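Local coordinates for protein SmhB (Serratia marcescens, PDB 6ZZ5) that is the B component of the tripartite alpha-pore-forming toxin Smh, here in its soluble form, at residues Val187-Val199 with Pro210-Ala223. Residues are numbered along the deposited sequence; the frame is centred on the assembly and turned at random.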
loop_
_atom_site.group_PDB
_atom_site.type_symbol
_atom_site.label_atom_id
_atom_site.label_comp_id
_atom_site.label_asym_id
_atom_site.label_seq_id
_atom_site.Cartn_x
_atom_site.Cartn_y
_atom_site.Cartn_z
ATOM N N VAL A 187 14.859 -6.722 4.390
ATOM C CA VAL A 187 15.534 -7.948 4.902
ATOM C C VAL A 187 16.064 -8.750 3.713
ATOM O O VAL A 187 15.298 -9.170 2.871
ATOM C CB VAL A 187 14.618 -8.794 5.819
ATOM C CG1 VAL A 187 15.245 -10.123 6.165
ATOM C CG2 VAL A 187 14.242 -8.043 7.081
ATOM N N ILE A 188 17.375 -8.911 3.626
ATOM C CA ILE A 188 18.030 -9.652 2.517
ATOM C C ILE A 188 17.639 -11.133 2.609
ATOM O O ILE A 188 17.790 -11.717 3.687
ATOM C CB ILE A 188 19.566 -9.425 2.547
ATOM C CG1 ILE A 188 19.862 -7.946 2.272
ATOM C CG2 ILE A 188 20.232 -10.355 1.542
ATOM C CD1 ILE A 188 21.318 -7.577 2.272
ATOM N N GLY A 189 17.085 -11.701 1.534
ATOM C CA GLY A 189 16.657 -13.108 1.538
ATOM C C GLY A 189 15.308 -13.320 2.212
ATOM O O GLY A 189 14.868 -14.461 2.236
ATOM N N GLY A 190 14.699 -12.272 2.781
ATOM C CA GLY A 190 13.431 -12.367 3.490
ATOM C C GLY A 190 12.268 -12.295 2.512
ATOM O O GLY A 190 12.448 -12.105 1.300
ATOM N N ALA A 191 11.084 -12.465 3.051
ATOM C CA ALA A 191 9.846 -12.386 2.270
ATOM C C ALA A 191 8.751 -11.775 3.138
ATOM O O ALA A 191 8.875 -11.740 4.387
ATOM C CB ALA A 191 9.458 -13.764 1.770
ATOM N N ILE A 192 7.722 -11.275 2.467
ATOM C CA ILE A 192 6.456 -10.844 3.077
ATOM C C ILE A 192 5.459 -11.994 2.877
ATOM O O ILE A 192 5.356 -12.491 1.774
ATOM C CB ILE A 192 6.029 -9.513 2.463
ATOM C CG1 ILE A 192 7.113 -8.457 2.716
ATOM C CG2 ILE A 192 4.662 -9.080 2.980
ATOM C CD1 ILE A 192 7.272 -8.126 4.146
ATOM N N VAL A 193 4.801 -12.427 3.937
ATOM C CA VAL A 193 3.816 -13.541 3.897
ATOM C C VAL A 193 2.435 -12.940 4.151
ATOM O O VAL A 193 2.318 -12.143 5.162
ATOM C CB VAL A 193 4.130 -14.579 4.983
ATOM C CG1 VAL A 193 3.112 -15.705 4.939
ATOM C CG2 VAL A 193 5.541 -15.121 4.826
ATOM N N THR A 194 1.432 -13.372 3.401
ATOM C CA THR A 194 0.085 -12.754 3.448
ATOM C C THR A 194 -0.956 -13.851 3.527
ATOM O O THR A 194 -0.706 -15.017 3.125
ATOM C CB THR A 194 -0.196 -11.793 2.273
ATOM O OG1 THR A 194 -0.270 -12.506 1.040
ATOM C CG2 THR A 194 0.876 -10.757 2.124
ATOM N N ALA A 195 -2.085 -13.470 4.122
ATOM C CA ALA A 195 -3.230 -14.348 4.289
ATOM C C ALA A 195 -4.468 -13.488 4.379
ATOM O O ALA A 195 -4.371 -12.315 4.843
ATOM C CB ALA A 195 -3.053 -15.210 5.508
ATOM N N ILE A 196 -5.527 -14.005 3.789
ATOM C CA ILE A 196 -6.853 -13.335 3.773
ATOM C C ILE A 196 -7.868 -14.214 4.483
ATOM O O ILE A 196 -7.906 -15.416 4.223
ATOM C CB ILE A 196 -7.202 -13.058 2.298
ATOM C CG1 ILE A 196 -6.290 -11.944 1.762
ATOM C CG2 ILE A 196 -8.677 -12.689 2.166
ATOM C CD1 ILE A 196 -6.144 -11.947 0.263
ATOM N N GLY A 197 -8.700 -13.643 5.355
ATOM C CA GLY A 197 -9.716 -14.446 6.040
ATOM C C GLY A 197 -10.791 -13.561 6.649
ATOM O O GLY A 197 -10.666 -12.339 6.613
ATOM N N ALA A 198 -11.771 -14.176 7.286
ATOM C CA ALA A 198 -12.929 -13.447 7.855
ATOM C C ALA A 198 -12.490 -12.473 8.951
ATOM O O ALA A 198 -11.614 -12.790 9.758
ATOM C CB ALA A 198 -13.973 -14.417 8.329
ATOM N N VAL A 199 -13.159 -11.331 9.010
ATOM C CA VAL A 199 -12.878 -10.238 9.978
ATOM C C VAL A 199 -13.563 -10.506 11.319
ATOM O O VAL A 199 -13.257 -9.785 12.255
ATOM C CB VAL A 199 -13.344 -8.884 9.417
ATOM C CG1 VAL A 199 -12.575 -8.558 8.140
ATOM C CG2 VAL A 199 -14.860 -8.799 9.221
ATOM N N PRO A 210 -19.551 -14.873 5.226
ATOM C CA PRO A 210 -18.316 -14.454 5.877
ATOM C C PRO A 210 -17.767 -13.262 5.087
ATOM O O PRO A 210 -17.874 -13.297 3.865
ATOM C CB PRO A 210 -17.333 -15.610 5.687
ATOM C CG PRO A 210 -17.866 -16.361 4.458
ATOM C CD PRO A 210 -19.367 -16.143 4.488
ATOM N N VAL A 211 -17.189 -12.302 5.788
ATOM C CA VAL A 211 -16.624 -11.093 5.144
ATOM C C VAL A 211 -15.118 -11.112 5.337
ATOM O O VAL A 211 -14.648 -10.985 6.470
ATOM C CB VAL A 211 -17.310 -9.811 5.648
ATOM C CG1 VAL A 211 -16.698 -8.563 5.064
ATOM C CG2 VAL A 211 -18.796 -9.862 5.329
ATOM N N VAL A 212 -14.404 -11.269 4.232
ATOM C CA VAL A 212 -12.922 -11.283 4.216
ATOM C C VAL A 212 -12.423 -9.912 3.751
ATOM O O VAL A 212 -11.254 -9.702 3.711
ATOM C CB VAL A 212 -12.383 -12.431 3.336
ATOM C CG1 VAL A 212 -12.902 -13.780 3.776
ATOM C CG2 VAL A 212 -12.735 -12.260 1.872
ATOM N N MET A 213 -13.292 -9.020 3.335
ATOM C CA MET A 213 -12.925 -7.679 2.857
ATOM C C MET A 213 -12.273 -6.897 4.005
ATOM O O MET A 213 -12.900 -6.742 5.046
ATOM C CB MET A 213 -14.165 -6.927 2.403
ATOM C CG MET A 213 -13.848 -5.838 1.448
ATOM S SD MET A 213 -15.360 -5.053 0.772
ATOM C CE MET A 213 -16.324 -6.516 0.610
ATOM N N GLY A 214 -11.018 -6.571 3.838
ATOM C CA GLY A 214 -10.109 -5.997 4.850
ATOM C C GLY A 214 -9.690 -7.010 5.905
ATOM O O GLY A 214 -9.055 -6.612 6.877
ATOM N N GLY A 215 -9.918 -8.300 5.670
ATOM C CA GLY A 215 -9.469 -9.354 6.603
ATOM C C GLY A 215 -8.127 -9.876 6.179
ATOM O O GLY A 215 -8.103 -10.896 5.485
ATOM N N ILE A 216 -7.070 -9.139 6.501
ATOM C CA ILE A 216 -5.697 -9.417 6.010
ATOM C C ILE A 216 -4.727 -9.584 7.162
ATOM O O ILE A 216 -4.835 -8.891 8.188
ATOM C CB ILE A 216 -5.202 -8.343 5.024
ATOM C CG1 ILE A 216 -5.100 -6.949 5.640
ATOM C CG2 ILE A 216 -6.095 -8.355 3.799
ATOM C CD1 ILE A 216 -4.329 -5.989 4.807
ATOM N N ALA A 217 -3.766 -10.446 6.922
ATOM C CA ALA A 217 -2.555 -10.578 7.751
ATOM C C ALA A 217 -1.344 -10.429 6.827
ATOM O O ALA A 217 -1.337 -10.979 5.681
ATOM C CB ALA A 217 -2.544 -11.887 8.470
ATOM N N MET A 218 -0.384 -9.659 7.309
ATOM C CA MET A 218 0.939 -9.589 6.680
ATOM C C MET A 218 1.980 -9.832 7.779
ATOM O O MET A 218 1.953 -9.212 8.870
ATOM C CB MET A 218 1.128 -8.243 5.984
ATOM C CG MET A 218 -0.033 -7.869 5.025
ATOM S SD MET A 218 0.310 -6.429 4.032
ATOM C CE MET A 218 1.578 -6.992 2.914
ATOM N N MET A 219 2.902 -10.696 7.455
ATOM C CA MET A 219 3.957 -11.126 8.367
ATOM C C MET A 219 5.243 -11.175 7.573
ATOM O O MET A 219 5.193 -10.980 6.373
ATOM C CB MET A 219 3.561 -12.490 8.946
ATOM C CG MET A 219 2.395 -12.346 9.885
ATOM S SD MET A 219 1.468 -13.834 10.020
ATOM C CE MET A 219 0.782 -13.932 8.358
ATOM N N THR A 220 6.361 -11.385 8.244
ATOM C CA THR A 220 7.700 -11.506 7.628
ATOM C C THR A 220 8.173 -12.960 7.740
ATOM O O THR A 220 7.751 -13.702 8.651
ATOM C CB THR A 220 8.698 -10.543 8.290
ATOM O OG1 THR A 220 8.712 -10.829 9.684
ATOM C CG2 THR A 220 8.345 -9.103 8.022
ATOM N N ALA A 221 8.982 -13.382 6.778
ATOM C CA ALA A 221 9.692 -14.665 6.808
ATOM C C ALA A 221 11.158 -14.259 6.719
ATOM O O ALA A 221 11.451 -13.354 5.884
ATOM C CB ALA A 221 9.251 -15.544 5.641
ATOM N N GLY A 222 12.022 -14.799 7.570
ATOM C CA GLY A 222 13.467 -14.578 7.325
ATOM C C GLY A 222 13.979 -15.456 6.169
ATOM O O GLY A 222 13.215 -16.310 5.645
ATOM N N ALA A 223 15.244 -15.284 5.791
ATOM C CA ALA A 223 15.977 -16.145 4.824
ATOM C C ALA A 223 15.632 -17.615 5.056
ATOM O O ALA A 223 15.348 -18.330 4.085
ATOM C CB ALA A 223 17.457 -15.917 4.976
#
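Met218 reaches Ile192 and Thr194 of the neighbouring strand with its terminal methyl: CE rests over a pair of methyls there, 3.7 Å from Ile192 CG2 and 3.9 Å from Thr194 CG2. The bend at chi3 (70°) brings the methyl to both; the Met218 side chain keeps much the same heading as that of Thr194 but slants across Ile192. Ile192 turns CG2 to Met218 and sends CD1 to the Thr220 methyl. Further along the same face, Ile196 touches Ile216 CG2 through CG1 and, nearly at a right angle, meets Val212 with its other branch, CG2 lying 3.9 Å from Val212 CB. Helix 4-30 covers part of this face, touching Thr194, Ile196, Ile216 and Met218.

Strands 191-196 and 216-221 form the antiparallel centre of a small sheet in this mainly helical toxin, consistent with the beta-tongue of soluble ClyA-like and HBL-type alpha-pore-forming toxins. Paired N-H···O bonds join Ala191 to Ala221, Val193 to Met219 and Ala195 to Ala217; the bond from Val193 N is nearly straight (173°), yet its donor stands above the plane of the Met219 carbonyl.

On the reverse face side chains are mostly short: Val193 CG2 rests 3.8 Å from Ala221 CB, while helix 349-359 packs on Ala195, Ala217 and Met219. Beyond the strands a type II turn, Val212 to Gly215, folds segment 210-223 round Val199, whose CG1 lies 3.6 Å from Gly215 CA. Gly197 N bonds to Gly215 O, and Val199 N donates to Val211 O at 3.0 Å, nearly in line with that carbonyl. Gln32 and Ser28 hold the turn's backbone from outside.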